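Local atomic coordinates of 3-dehydroquinate dehydratase (Zymomonas mobilis subsp. mobilis, PDB entry 6SMF), a protein that catalyses the dehydration of 3-dehydroquinate to 3-dehydroshikimate, the third step of the shikimate pathway to chorismate, probably by trans elimination through an enolate intermediate. Residues Pro8-Leu18 with Val73-Ala84; Lys40-Val50 with Ala136-Ala147. All blocks are in the same frame, centred on the assembly; numbering follows the deposited sequence.

Contact 1 joins two neighbouring strands in the middle of the parallel sheet, and contact 2 pairs the two helices packed over one face of that sheet; their centres lie about 12 Å apart. Y139, on the helix of residues 136-147, ties them together. Its OH lies 2.5 Å from OD1 of N14 and 3.0 Å from ND2 of N81, both probable hydrogen bonds, at the ends of the two strands. N81 is a predicted substrate-binding residue close to H107, the predicted proton donor, and its ND2 also holds a citrate anion, probably from the crystallisation liquor. Contact 2 thus reaches the pocket through Y139, whereas its far end meets contact 1 where V50 packs on P8.

Contact 1: residues Pro8-Leu18 with Val73-Ala84; sequences PTIFILNGPNL and VKAKAVILNAAA
I79 lies side by side with I12, both pointing the same way from paired positions of parallel strands 9-14 and 77-81. Its CD1 is 4.0 Å from CG1 of I12 and equally near CG2 of I10, bridging two residues of the partner strand. On the reverse face, L13 CD1 meets V78 CG1 at 3.7 Å, while L80, its CG anti to the backbone N (chi1 177°), brings CD1 back over L13 CB. The F11 ring reaches back to the loop before strand 77-81, where CD1 touches A75 CB (3.9 Å) and CE1 approaches V73 CG1. Helix 60-72 packs on this second face, helix 136-147 on the first.

Between the faces runs a parallel ladder, weak at F11 N to A77 O but sound beyond. I79 N donates to F11 O at 2.8 Å, L13 N to I79 O and N81 N to L13 O, all nearly straight; G15 N to N81 O, at 144°, is more bent. Beyond the last rung, P16 CD and L18 CD1 rest on A83 CB, and L18 CD1 lies 3.6 Å from CG of the N81 amide. That amide is fixed at both ends: OD1 accepts from A83 N at 3.1 Å, an Asx turn, and ND2 bonds to Y139 and a pocket-marking citrate. N14 lies across from it, the two amide planes 67° apart, with its OD1 also bonded to Y139.

Apolar side chains on both faces of the ladder give way, at the C-terminal strand ends, to hydrogen-bonded N14 and N81, consistent with the predicted role of N81 in substrate binding.

Contact 2: residues Lys40-Val50 with Ala136-Ala147; sequences KLKLQAEKLDV and AESYSLALDAAA
Q44 reaches from helix 34-48 across to S140 on helix 136-147. Its CB rests 4.1 Å from CD2 of L143. CG stands anti to the backbone N (chi1 -161°), and the extended chain beyond it carries the amide over to the other helix. There CD lies against S140 CB, OE1 faces the CA and CB of S140, and NE2 donates to S140 O at 2.8 Å. The bond is straight, 168° at the hydrogen, and the acceptor lies nearly in the plane of the glutamine amide; the donor, however, stands 28° out of the carbonyl plane. S140 O already accepts from D144 N within its helix, so two N-H groups grip one carbonyl.

Beside this bond L143 enters as a knob into a hole formed by L41, Q44, A45 and L48. Its CD2 approaches L41 O at 3.6 Å, and CG meets L48 CD1. L41 forks its two methyls around CB of Y139, each 3.9 Å away, and at the other end L48 and V50 close on A147.

The helices run roughly parallel, the axes of the two segments 10.3 Å apart, side by side on one face of the sheet. L41 and L143 both reach strand 9-14, touching I12 and I10, while A142 turns toward strands 103-107 and 129-132 and L141 meets A145 of a third subunit.

Contact 1: residues Pro8-Leu18 with Val73-Ala84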
loop_
_atom_site.group_PDB
_atom_site.type_symbol
_atom_site.label_atom_id
_atom_site.label_comp_id
_atom_site.label_asym_id
_atom_site.label_seq_id
_atom_site.Cartn_x
_atom_site.Cartn_y
_atom_site.Cartn_z
ATOM N N PRO A 8 -29.735 -10.712 36.459
ATOM C CA PRO A 8 -29.017 -10.818 35.200
ATOM C C PRO A 8 -27.517 -10.871 35.506
ATOM O O PRO A 8 -27.089 -10.154 36.370
ATOM C CB PRO A 8 -29.369 -9.531 34.425
ATOM C CG PRO A 8 -30.610 -8.978 35.080
ATOM C CD PRO A 8 -30.716 -9.620 36.448
ATOM N N THR A 9 -26.765 -11.740 34.834
ATOM C CA THR A 9 -25.297 -11.825 35.028
ATOM C C THR A 9 -24.596 -11.136 33.839
ATOM O O THR A 9 -25.033 -11.276 32.679
ATOM C CB THR A 9 -24.857 -13.257 35.370
ATOM O OG1 THR A 9 -24.344 -13.842 34.172
ATOM C CG2 THR A 9 -25.942 -14.105 36.011
ATOM N N ILE A 10 -23.577 -10.331 34.122
ATOM C CA ILE A 10 -22.793 -9.624 33.072
ATOM C C ILE A 10 -21.334 -10.044 33.206
ATOM O O ILE A 10 -20.728 -9.699 34.229
ATOM C CB ILE A 10 -22.975 -8.107 33.192
ATOM C CG1 ILE A 10 -24.377 -7.660 32.791
ATOM C CG2 ILE A 10 -21.945 -7.381 32.370
ATOM C CD1 ILE A 10 -24.679 -6.244 33.244
ATOM N N PHE A 11 -20.810 -10.763 32.217
ATOM C CA PHE A 11 -19.378 -11.114 32.108
ATOM C C PHE A 11 -18.576 -9.837 31.805
ATOM O O PHE A 11 -18.996 -8.964 30.995
ATOM C CB PHE A 11 -19.178 -12.163 31.018
ATOM C CG PHE A 11 -19.489 -13.571 31.450
ATOM C CD1 PHE A 11 -20.725 -13.893 31.966
ATOM C CD2 PHE A 11 -18.540 -14.579 31.329
ATOM C CE1 PHE A 11 -20.992 -15.183 32.389
ATOM C CE2 PHE A 11 -18.826 -15.879 31.707
ATOM C CZ PHE A 11 -20.039 -16.164 32.269
ATOM N N ILE A 12 -17.455 -9.700 32.505
ATOM C CA ILE A 12 -16.464 -8.622 32.281
ATOM C C ILE A 12 -15.135 -9.333 32.092
ATOM O O ILE A 12 -14.652 -9.949 33.070
ATOM C CB ILE A 12 -16.447 -7.643 33.452
ATOM C CG1 ILE A 12 -17.845 -7.077 33.727
ATOM C CG2 ILE A 12 -15.420 -6.553 33.205
ATOM C CD1 ILE A 12 -17.896 -6.048 34.847
ATOM N N LEU A 13 -14.623 -9.295 30.864
ATOM C CA LEU A 13 -13.485 -10.127 30.437
ATOM C C LEU A 13 -12.303 -9.223 30.093
ATOM O O LEU A 13 -12.459 -8.348 29.238
ATOM C CB LEU A 13 -13.931 -10.967 29.243
ATOM C CG LEU A 13 -15.110 -11.897 29.480
ATOM C CD1 LEU A 13 -15.475 -12.642 28.197
ATOM C CD2 LEU A 13 -14.807 -12.879 30.592
ATOM N N ASN A 14 -11.172 -9.465 30.750
ATOM C CA ASN A 14 -9.926 -8.679 30.615
ATOM C C ASN A 14 -8.867 -9.564 29.955
ATOM O O ASN A 14 -8.672 -10.716 30.369
ATOM C CB ASN A 14 -9.508 -8.055 31.951
ATOM C CG ASN A 14 -10.482 -6.988 32.424
ATOM O OD1 ASN A 14 -10.694 -6.004 31.730
ATOM N ND2 ASN A 14 -11.111 -7.178 33.577
ATOM N N GLY A 15 -8.231 -9.027 28.917
ATOM C CA GLY A 15 -7.194 -9.741 28.179
ATOM C C GLY A 15 -5.827 -9.506 28.779
ATOM O O GLY A 15 -5.682 -9.119 29.938
ATOM N N PRO A 16 -4.786 -9.746 27.967
ATOM C CA PRO A 16 -3.431 -9.897 28.472
ATOM C C PRO A 16 -2.900 -8.577 29.026
ATOM O O PRO A 16 -3.259 -7.538 28.523
ATOM C CB PRO A 16 -2.617 -10.378 27.266
ATOM C CG PRO A 16 -3.440 -9.934 26.054
ATOM C CD PRO A 16 -4.881 -9.943 26.509
ATOM N N ASN A 17 -2.077 -8.699 30.065
ATOM C CA ASN A 17 -1.252 -7.622 30.642
ATOM C C ASN A 17 -2.089 -6.671 31.523
ATOM O O ASN A 17 -1.502 -5.888 32.312
ATOM C CB ASN A 17 -0.486 -6.961 29.510
ATOM C CG ASN A 17 0.400 -7.952 28.792
ATOM O OD1 ASN A 17 1.285 -8.549 29.421
ATOM N ND2 ASN A 17 0.194 -8.086 27.490
ATOM N N LEU A 18 -3.409 -6.717 31.458
ATOM C CA LEU A 18 -4.234 -5.837 32.317
ATOM C C LEU A 18 -4.078 -6.243 33.788
ATOM O O LEU A 18 -4.269 -5.385 34.661
ATOM C CB LEU A 18 -5.678 -5.946 31.849
ATOM C CG LEU A 18 -5.959 -5.247 30.536
ATOM C CD1 LEU A 18 -7.296 -5.663 29.975
ATOM C CD2 LEU A 18 -5.936 -3.769 30.736
ATOM N N VAL A 73 -24.890 -19.580 29.163
ATOM C CA VAL A 73 -25.351 -19.246 30.538
ATOM C C VAL A 73 -26.416 -18.145 30.418
ATOM O O VAL A 73 -26.889 -17.649 31.453
ATOM C CB VAL A 73 -24.083 -18.864 31.330
ATOM C CG1 VAL A 73 -24.238 -17.630 32.207
ATOM C CG2 VAL A 73 -23.541 -20.071 32.100
ATOM N N LYS A 74 -26.772 -17.794 29.173
ATOM C CA LYS A 74 -27.730 -16.724 28.781
ATOM C C LYS A 74 -27.419 -15.418 29.520
ATOM O O LYS A 74 -28.372 -14.708 29.909
ATOM C CB LYS A 74 -29.155 -17.193 29.041
ATOM C CG LYS A 74 -29.449 -18.604 28.548
ATOM C CD LYS A 74 -30.249 -18.703 27.268
ATOM C CE LYS A 74 -31.330 -19.745 27.454
ATOM N NZ LYS A 74 -32.354 -19.651 26.393
ATOM N N ALA A 75 -26.134 -15.092 29.685
ATOM C CA ALA A 75 -25.685 -13.794 30.247
ATOM C C ALA A 75 -26.355 -12.649 29.483
ATOM O O ALA A 75 -26.658 -12.805 28.268
ATOM C CB ALA A 75 -24.185 -13.673 30.186
ATOM N N LYS A 76 -26.567 -11.533 30.171
ATOM C CA LYS A 76 -27.290 -10.361 29.619
ATOM C C LYS A 76 -26.365 -9.580 28.679
ATOM O O LYS A 76 -26.890 -8.991 27.709
ATOM C CB LYS A 76 -27.742 -9.410 30.721
ATOM C CG LYS A 76 -28.613 -8.288 30.186
ATOM C CD LYS A 76 -29.122 -7.359 31.219
ATOM C CE LYS A 76 -30.579 -6.963 31.018
ATOM N NZ LYS A 76 -30.701 -5.917 29.984
ATOM N N ALA A 77 -25.069 -9.534 29.011
ATOM C CA ALA A 77 -24.037 -8.749 28.275
ATOM C C ALA A 77 -22.617 -9.233 28.594
ATOM O O ALA A 77 -22.424 -9.964 29.588
ATOM C CB ALA A 77 -24.177 -7.289 28.603
ATOM N N VAL A 78 -21.666 -8.901 27.720
ATOM C CA VAL A 78 -20.199 -9.037 27.963
ATOM C C VAL A 78 -19.563 -7.661 27.792
ATOM O O VAL A 78 -19.814 -6.969 26.793
ATOM C CB VAL A 78 -19.518 -10.044 27.031
ATOM C CG1 VAL A 78 -18.016 -10.104 27.266
ATOM C CG2 VAL A 78 -20.131 -11.418 27.176
ATOM N N ILE A 79 -18.783 -7.273 28.781
ATOM C CA ILE A 79 -17.892 -6.099 28.693
ATOM C C ILE A 79 -16.523 -6.706 28.434
ATOM O O ILE A 79 -16.125 -7.570 29.227
ATOM C CB ILE A 79 -17.964 -5.286 29.984
ATOM C CG1 ILE A 79 -19.355 -4.667 30.201
ATOM C CG2 ILE A 79 -16.864 -4.257 30.011
ATOM C CD1 ILE A 79 -19.617 -4.169 31.649
ATOM N N LEU A 80 -15.895 -6.348 27.314
ATOM C CA LEU A 80 -14.661 -7.013 26.835
ATOM C C LEU A 80 -13.580 -5.968 26.603
ATOM O O LEU A 80 -13.795 -5.052 25.813
ATOM C CB LEU A 80 -14.955 -7.775 25.539
ATOM C CG LEU A 80 -13.741 -8.440 24.905
ATOM C CD1 LEU A 80 -13.089 -9.426 25.885
ATOM C CD2 LEU A 80 -14.147 -9.121 23.598
ATOM N N ASN A 81 -12.483 -6.106 27.332
ATOM C CA ASN A 81 -11.205 -5.405 27.094
ATOM C C ASN A 81 -10.202 -6.482 26.678
ATOM O O ASN A 81 -9.615 -7.108 27.549
ATOM C CB ASN A 81 -10.787 -4.616 28.335
ATOM C CG ASN A 81 -9.595 -3.768 28.008
ATOM O OD1 ASN A 81 -8.968 -4.035 26.995
ATOM N ND2 ASN A 81 -9.285 -2.776 28.830
ATOM N N ALA A 82 -10.097 -6.771 25.390
ATOM C CA ALA A 82 -9.197 -7.803 24.826
ATOM C C ALA A 82 -7.734 -7.337 24.856
ATOM O O ALA A 82 -6.881 -8.085 24.420
ATOM C CB ALA A 82 -9.644 -8.124 23.423
ATOM N N ALA A 83 -7.451 -6.139 25.351
ATOM C CA ALA A 83 -6.091 -5.537 25.368
ATOM C C ALA A 83 -5.433 -5.726 23.984
ATOM O O ALA A 83 -6.119 -5.397 22.974
ATOM C CB ALA A 83 -5.275 -6.108 26.479
ATOM N N ALA A 84 -4.197 -6.247 23.889
ATOM C CA ALA A 84 -3.479 -6.294 22.588
ATOM C C ALA A 84 -4.219 -7.185 21.589
ATOM O O ALA A 84 -4.038 -6.968 20.427
ATOM C CB ALA A 84 -2.067 -6.773 22.744
HETATM O O HOH W 1 -1.867 -6.277 25.914
#

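Contact 2: residues Lys40-Val50 with Ala136-Ala147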
loop_
_atom_site.group_PDB
_atom_site.type_symbol
_atom_site.label_atom_id
_atom_site.label_comp_id
_atom_site.label_asym_id
_atom_site.label_seq_id
_atom_site.Cartn_x
_atom_site.Cartn_y
_atom_site.Cartn_z
ATOM N N LYS A 40 -14.558 -1.825 42.574
ATOM C CA LYS A 40 -15.434 -0.688 42.161
ATOM C C LYS A 40 -16.701 -1.269 41.517
ATOM O O LYS A 40 -17.828 -0.835 41.927
ATOM C CB LYS A 40 -14.727 0.253 41.185
ATOM C CG LYS A 40 -14.172 1.572 41.717
ATOM C CD LYS A 40 -13.509 2.395 40.551
ATOM C CE LYS A 40 -13.741 3.903 40.568
ATOM N NZ LYS A 40 -13.654 4.440 41.953
ATOM N N LEU A 41 -16.495 -2.246 40.608
ATOM C CA LEU A 41 -17.515 -2.792 39.671
ATOM C C LEU A 41 -18.510 -3.663 40.434
ATOM O O LEU A 41 -19.711 -3.538 40.158
ATOM C CB LEU A 41 -16.847 -3.592 38.541
ATOM C CG LEU A 41 -16.175 -2.748 37.452
ATOM C CD1 LEU A 41 -15.391 -3.622 36.484
ATOM C CD2 LEU A 41 -17.193 -1.917 36.685
ATOM N N LYS A 42 -18.019 -4.520 41.330
ATOM C CA LYS A 42 -18.859 -5.382 42.212
ATOM C C LYS A 42 -19.835 -4.523 43.030
ATOM O O LYS A 42 -21.007 -4.950 43.138
ATOM C CB LYS A 42 -18.005 -6.247 43.140
ATOM C CG LYS A 42 -17.478 -7.490 42.445
ATOM C CD LYS A 42 -16.280 -8.087 43.077
ATOM C CE LYS A 42 -16.039 -9.484 42.556
ATOM N NZ LYS A 42 -14.674 -9.909 42.915
ATOM N N LEU A 43 -19.368 -3.361 43.521
ATOM C CA LEU A 43 -20.183 -2.375 44.300
ATOM C C LEU A 43 -21.206 -1.694 43.387
ATOM O O LEU A 43 -22.350 -1.485 43.838
ATOM C CB LEU A 43 -19.279 -1.306 44.921
ATOM C CG LEU A 43 -18.725 -1.603 46.308
ATOM C CD1 LEU A 43 -17.733 -0.511 46.685
ATOM C CD2 LEU A 43 -19.843 -1.725 47.328
ATOM N N GLN A 44 -20.792 -1.312 42.176
ATOM C CA GLN A 44 -21.673 -0.634 41.197
ATOM C C GLN A 44 -22.796 -1.613 40.845
ATOM O O GLN A 44 -23.983 -1.172 40.709
ATOM C CB GLN A 44 -20.838 -0.218 39.989
ATOM C CG GLN A 44 -21.478 0.850 39.126
ATOM C CD GLN A 44 -20.779 0.913 37.790
ATOM O OE1 GLN A 44 -19.582 0.631 37.665
ATOM N NE2 GLN A 44 -21.553 1.263 36.778
ATOM N N ALA A 45 -22.423 -2.900 40.754
ATOM C CA ALA A 45 -23.303 -4.028 40.371
ATOM C C ALA A 45 -24.379 -4.218 41.436
ATOM O O ALA A 45 -25.508 -4.528 41.057
ATOM C CB ALA A 45 -22.485 -5.287 40.128
ATOM N N GLU A 46 -24.041 -4.038 42.709
ATOM C CA GLU A 46 -25.023 -4.037 43.826
ATOM C C GLU A 46 -26.017 -2.887 43.591
ATOM O O GLU A 46 -27.212 -3.172 43.530
ATOM C CB GLU A 46 -24.291 -3.939 45.167
ATOM C CG GLU A 46 -24.628 -5.029 46.172
ATOM C CD GLU A 46 -23.647 -5.048 47.341
ATOM O OE1 GLU A 46 -22.430 -5.137 47.047
ATOM O OE2 GLU A 46 -24.086 -4.953 48.535
ATOM N N LYS A 47 -25.544 -1.642 43.381
ATOM C CA LYS A 47 -26.433 -0.466 43.137
ATOM C C LYS A 47 -27.368 -0.743 41.942
ATOM O O LYS A 47 -28.455 -0.142 41.913
ATOM C CB LYS A 47 -25.611 0.810 42.922
ATOM N N LEU A 48 -26.973 -1.615 40.995
ATOM C CA LEU A 48 -27.648 -1.778 39.669
ATOM C C LEU A 48 -28.507 -3.055 39.629
ATOM O O LEU A 48 -29.286 -3.227 38.665
ATOM C CB LEU A 48 -26.585 -1.818 38.564
ATOM C CG LEU A 48 -26.010 -0.471 38.140
ATOM C CD1 LEU A 48 -24.953 -0.646 37.044
ATOM C CD2 LEU A 48 -27.119 0.450 37.653
ATOM N N ASP A 49 -28.317 -3.927 40.610
ATOM C CA ASP A 49 -29.070 -5.187 40.788
ATOM C C ASP A 49 -28.729 -6.200 39.694
ATOM O O ASP A 49 -29.641 -6.844 39.117
ATOM C CB ASP A 49 -30.562 -4.924 40.910
ATOM C CG ASP A 49 -31.106 -5.875 41.966
ATOM O OD1 ASP A 49 -30.800 -7.108 41.890
ATOM O OD2 ASP A 49 -31.712 -5.375 42.902
ATOM N N VAL A 50 -27.427 -6.378 39.456
ATOM C CA VAL A 50 -26.903 -7.372 38.477
ATOM C C VAL A 50 -25.714 -8.069 39.131
ATOM O O VAL A 50 -25.094 -7.441 40.012
ATOM C CB VAL A 50 -26.530 -6.688 37.150
ATOM C CG1 VAL A 50 -27.672 -5.839 36.606
ATOM C CG2 VAL A 50 -25.290 -5.833 37.263
ATOM N N ALA A 136 -10.727 3.523 34.606
ATOM C CA ALA A 136 -11.703 2.646 35.289
ATOM C C ALA A 136 -13.145 3.064 34.945
ATOM O O ALA A 136 -14.003 2.187 34.818
ATOM C CB ALA A 136 -11.468 2.714 36.771
ATOM N N GLU A 137 -13.380 4.376 34.813
ATOM C CA GLU A 137 -14.699 4.947 34.418
ATOM C C GLU A 137 -15.156 4.325 33.089
ATOM O O GLU A 137 -16.370 4.271 32.928
ATOM C CB GLU A 137 -14.684 6.486 34.389
ATOM C CG GLU A 137 -14.730 7.139 35.770
ATOM C CD GLU A 137 -15.705 6.526 36.804
ATOM O OE1 GLU A 137 -16.935 6.361 36.471
ATOM O OE2 GLU A 137 -15.246 6.152 37.944
ATOM N N SER A 138 -14.257 3.888 32.189
ATOM C CA SER A 138 -14.623 3.170 30.938
ATOM C C SER A 138 -15.477 1.935 31.296
ATOM O O SER A 138 -16.537 1.727 30.697
ATOM C CB SER A 138 -13.422 2.797 30.063
ATOM O OG SER A 138 -12.804 3.945 29.468
ATOM N N TYR A 139 -15.037 1.145 32.255
ATOM C CA TYR A 139 -15.783 -0.036 32.758
ATOM C C TYR A 139 -17.105 0.397 33.418
ATOM O O TYR A 139 -18.154 -0.219 33.125
ATOM C CB TYR A 139 -14.923 -0.836 33.747
ATOM C CG TYR A 139 -13.754 -1.549 33.108
ATOM C CD1 TYR A 139 -12.529 -0.912 32.955
ATOM C CD2 TYR A 139 -13.858 -2.872 32.698
ATOM C CE1 TYR A 139 -11.444 -1.567 32.412
ATOM C CE2 TYR A 139 -12.772 -3.536 32.157
ATOM C CZ TYR A 139 -11.574 -2.874 32.001
ATOM O OH TYR A 139 -10.506 -3.506 31.443
ATOM N N SER A 140 -17.076 1.402 34.300
ATOM C CA SER A 140 -18.270 1.822 35.068
ATOM C C SER A 140 -19.375 2.238 34.076
ATOM O O SER A 140 -20.525 1.770 34.251
ATOM C CB SER A 140 -17.940 2.850 36.166
ATOM O OG SER A 140 -18.305 4.189 35.847
ATOM N N LEU A 141 -19.054 3.037 33.057
ATOM C CA LEU A 141 -19.994 3.490 31.984
ATOM C C LEU A 141 -20.552 2.289 31.215
ATOM O O LEU A 141 -21.778 2.247 30.907
ATOM C CB LEU A 141 -19.255 4.400 31.009
ATOM C CG LEU A 141 -18.913 5.796 31.525
ATOM C CD1 LEU A 141 -17.793 6.406 30.692
ATOM C CD2 LEU A 141 -20.131 6.690 31.465
ATOM N N ALA A 142 -19.669 1.359 30.899
ATOM C CA ALA A 142 -19.994 0.104 30.189
ATOM C C ALA A 142 -21.002 -0.673 31.046
ATOM O O ALA A 142 -22.004 -1.142 30.503
ATOM C CB ALA A 142 -18.708 -0.660 29.930
ATOM N N LEU A 143 -20.792 -0.744 32.357
ATOM C CA LEU A 143 -21.670 -1.538 33.248
ATOM C C LEU A 143 -23.059 -0.870 33.339
ATOM O O LEU A 143 -24.060 -1.641 33.329
ATOM C CB LEU A 143 -20.995 -1.753 34.607
ATOM C CG LEU A 143 -21.788 -2.608 35.606
ATOM C CD1 LEU A 143 -22.315 -3.912 35.001
ATOM C CD2 LEU A 143 -20.952 -2.909 36.845
ATOM N N ASP A 144 -23.149 0.478 33.393
ATOM C CA ASP A 144 -24.454 1.213 33.377
ATOM C C ASP A 144 -25.161 0.891 32.045
ATOM O O ASP A 144 -26.320 0.519 32.054
ATOM C CB ASP A 144 -24.323 2.740 33.513
ATOM C CG ASP A 144 -24.158 3.339 34.911
ATOM O OD1 ASP A 144 -24.937 2.999 35.839
ATOM O OD2 ASP A 144 -23.272 4.212 35.057
ATOM N N ALA A 145 -24.461 1.023 30.924
ATOM C CA ALA A 145 -25.074 0.867 29.583
ATOM C C ALA A 145 -25.605 -0.580 29.423
ATOM O O ALA A 145 -26.707 -0.783 28.805
ATOM C CB ALA A 145 -24.034 1.230 28.565
ATOM N N ALA A 146 -24.804 -1.526 29.951
ATOM C CA ALA A 146 -24.989 -2.993 29.903
ATOM C C ALA A 146 -26.204 -3.400 30.736
ATOM O O ALA A 146 -26.945 -4.316 30.313
ATOM C CB ALA A 146 -23.724 -3.645 30.391
ATOM N N ALA A 147 -26.387 -2.773 31.900
ATOM C CA ALA A 147 -27.564 -2.982 32.768
ATOM C C ALA A 147 -28.836 -2.527 32.034
ATOM O O ALA A 147 -29.856 -3.221 32.206
ATOM C CB ALA A 147 -27.381 -2.251 34.082
#